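Local coordinates for protein lysine-sensitive aspartokinase 3 (Escherichia coli, PDB 2J0W) that catalyses the ATP-dependent phosphorylation of L-aspartate to 4-phospho-L-aspartate, opening lysine biosynthesis, and is feedback-inhibited by lysine, at residues D112-S116 and R192-L196. Residue numbers count along the deposited sequence, not the author numbering.
Sequences DELVS and RTTTL
One turn of helix, 112-116, crosses the extended segment 193-195 almost at right angles, at 78° with the axes 7.0 Å apart. CA of Asp112 is 5.2 Å from CA of Thr194, and CA of Glu113 is 5.3 Å from CA of Thr193. Strand alternation turns CB of Thr193 and Thr195 toward the helix and that of Thr194 away, where its hydroxyl is hydrogen-bonded to that of Thr148.

Two acid-threonine pairs carry the polar contact. Beta-branched threonine suits the extended strand, and chi1 m in Thr193 and p in Thr195 aim OG1 at the acids. With chi1 near -93°, between the usual wells, Asp112 reaches along the strand to Thr195: OD1 accepts from Thr195 OG1 (2.6 Å), and OD2 takes a weak bond from Thr195 N (2.7 Å, 128° at the hydrogen). OD2 also accepts from Gly153 N, so both oxygens of this buried carboxylate have donors. CB of Glu113 points sideways, but chi1 t and chi2 p bring OE1 to a hydrogen bond from Thr193 OG1 (2.6 Å).

Nonpolar contact is slight: small Ser116 puts CB 3.7 Å from Thr193 CG2, while its p rotamer returns OG to Glu113 O (2.6 Å).

Within the amino acid kinase domain, these bonds join helix 108-131, which also carries substrate-binding Glu119, to the hairpin of strands 185-187 and 193-195, just ahead of substrate-binding Arg198. The side chain of Thr195 lies about 7 Å from bound aspartate, and Val115 packs on helix 44-51.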
ATOM      1  N   ASP A 112      24.805 -16.894  17.924  1.00 38.31           N
ATOM      2  CA  ASP A 112      25.105 -17.549  16.655  1.00 41.70           C
ATOM      3  C   ASP A 112      26.229 -18.558  16.859  1.00 41.70           C
ATOM      4  O   ASP A 112      26.197 -19.658  16.305  1.00 40.59           O
ATOM      5  CB  ASP A 112      25.526 -16.523  15.588  1.00 40.14           C
ATOM      6  CG  ASP A 112      24.356 -16.033  14.738  1.00 43.79           C
ATOM      7  OD1 ASP A 112      23.192 -16.235  15.138  1.00 36.73           O
ATOM      8  OD2 ASP A 112      24.598 -15.432  13.668  1.00 48.35           O
ATOM      9  N   GLU A 113      27.222 -18.181  17.663  1.00 43.30           N
ATOM     10  CA  GLU A 113      28.367 -19.053  17.917  1.00 41.05           C
ATOM     11  C   GLU A 113      28.006 -20.279  18.739  1.00 40.64           C
ATOM     12  O   GLU A 113      28.511 -21.373  18.503  1.00 39.10           O
ATOM     13  CB  GLU A 113      29.469 -18.289  18.635  1.00 37.35           C
ATOM     14  CG  GLU A 113      30.605 -19.191  19.120  1.00 44.52           C
ATOM     15  CD  GLU A 113      31.263 -19.987  18.006  1.00 46.89           C
ATOM     16  OE1 GLU A 113      31.612 -19.391  16.964  1.00 51.28           O
ATOM     17  OE2 GLU A 113      31.446 -21.209  18.180  1.00 54.20           O
ATOM     18  N   LEU A 114      27.139 -20.094  19.722  1.00 39.61           N
ATOM     19  CA  LEU A 114      26.742 -21.207  20.556  1.00 34.02           C
ATOM     20  C   LEU A 114      25.741 -22.057  19.788  1.00 31.36           C
ATOM     21  O   LEU A 114      25.836 -23.281  19.774  1.00 31.20           O
ATOM     22  CB  LEU A 114      26.114 -20.677  21.842  1.00 38.95           C
ATOM     23  CG  LEU A 114      25.884 -21.679  22.963  1.00 43.48           C
ATOM     24  CD1 LEU A 114      25.465 -20.924  24.206  1.00 51.40           C
ATOM     25  CD2 LEU A 114      24.828 -22.675  22.563  1.00 41.13           C
ATOM     26  N   VAL A 115      24.778 -21.419  19.136  1.00 28.42           N
ATOM     27  CA  VAL A 115      23.785 -22.205  18.421  1.00 30.38           C
ATOM     28  C   VAL A 115      24.371 -22.968  17.252  1.00 29.78           C
ATOM     29  O   VAL A 115      23.848 -23.998  16.865  1.00 36.37           O
ATOM     30  CB  VAL A 115      22.612 -21.346  17.917  1.00 33.04           C
ATOM     31  CG1 VAL A 115      21.811 -22.137  16.901  1.00 32.08           C
ATOM     32  CG2 VAL A 115      21.702 -20.947  19.088  1.00 24.90           C
ATOM     33  N   SER A 116      25.463 -22.484  16.697  1.00 32.24           N
ATOM     34  CA  SER A 116      26.064 -23.161  15.568  1.00 39.37           C
ATOM     35  C   SER A 116      26.416 -24.610  15.926  1.00 44.27           C
ATOM     36  O   SER A 116      26.325 -25.509  15.081  1.00 49.25           O
ATOM     37  CB  SER A 116      27.313 -22.412  15.139  1.00 36.59           C
ATOM     38  OG  SER A 116      28.255 -22.447  16.186  1.00 39.20           O
ATOM     39  N   ARG A 192      34.270 -14.684  12.759  1.00 52.07           N
ATOM     40  CA  ARG A 192      33.202 -14.973  13.714  1.00 48.33           C
ATOM     41  C   ARG A 192      32.081 -15.764  13.056  1.00 47.67           C
ATOM     42  O   ARG A 192      31.785 -15.565  11.877  1.00 47.99           O
ATOM     43  CB  ARG A 192      32.660 -13.667  14.278  1.00 46.67           C
ATOM     44  CG  ARG A 192      33.741 -12.847  14.953  1.00 46.18           C
ATOM     45  CD  ARG A 192      33.192 -11.628  15.644  1.00 44.87           C
ATOM     46  NE  ARG A 192      32.821 -10.572  14.712  1.00 51.11           N
ATOM     47  CZ  ARG A 192      32.168  -9.471  15.073  1.00 54.80           C
ATOM     48  NH1 ARG A 192      31.820  -9.301  16.343  1.00 53.53           N
ATOM     49  NH2 ARG A 192      31.873  -8.542  14.175  1.00 56.27           N
ATOM     50  N   THR A 193      31.466 -16.664  13.821  1.00 46.37           N
ATOM     51  CA  THR A 193      30.390 -17.502  13.307  1.00 41.21           C
ATOM     52  C   THR A 193      29.058 -16.772  13.228  1.00 43.63           C
ATOM     53  O   THR A 193      28.705 -15.997  14.118  1.00 44.69           O
ATOM     54  CB  THR A 193      30.185 -18.764  14.172  1.00 42.75           C
ATOM     55  OG1 THR A 193      31.441 -19.430  14.363  1.00 46.89           O
ATOM     56  CG2 THR A 193      29.237 -19.737  13.467  1.00 41.34           C
ATOM     57  N   THR A 194      28.320 -17.029  12.149  1.00 44.77           N
ATOM     58  CA  THR A 194      27.003 -16.425  11.937  1.00 40.96           C
ATOM     59  C   THR A 194      25.992 -17.508  11.614  1.00 37.60           C
ATOM     60  O   THR A 194      26.363 -18.651  11.344  1.00 40.96           O
ATOM     61  CB  THR A 194      27.020 -15.479  10.742  1.00 40.45           C
ATOM     62  OG1 THR A 194      27.468 -16.206   9.584  1.00 34.28           O
ATOM     63  CG2 THR A 194      27.945 -14.288  11.010  1.00 32.83           C
ATOM     64  N   THR A 195      24.713 -17.152  11.646  1.00 33.88           N
ATOM     65  CA  THR A 195      23.656 -18.096  11.280  1.00 38.40           C
ATOM     66  C   THR A 195      22.752 -17.342  10.309  1.00 42.90           C
ATOM     67  O   THR A 195      22.704 -16.110  10.349  1.00 44.50           O
ATOM     68  CB  THR A 195      22.833 -18.558  12.487  1.00 37.29           C
ATOM     69  OG1 THR A 195      22.161 -17.436  13.089  1.00 31.67           O
ATOM     70  CG2 THR A 195      23.736 -19.224  13.497  1.00 34.44           C
ATOM     71  N   LEU A 196      22.054 -18.062   9.434  1.00 42.46           N
ATOM     72  CA  LEU A 196      21.182 -17.429   8.438  1.00 38.86           C
ATOM     73  C   LEU A 196      19.760 -17.142   8.937  1.00 39.16           C
ATOM     74  O   LEU A 196      18.955 -16.557   8.214  1.00 40.88           O
ATOM     75  CB  LEU A 196      21.112 -18.308   7.188  1.00 32.29           C
ATOM     76  CG  LEU A 196      22.491 -18.682   6.636  1.00 41.99           C
ATOM     77  CD1 LEU A 196      22.401 -19.963   5.814  1.00 33.72           C
ATOM     78  CD2 LEU A 196      23.057 -17.517   5.812  1.00 30.94           C
TER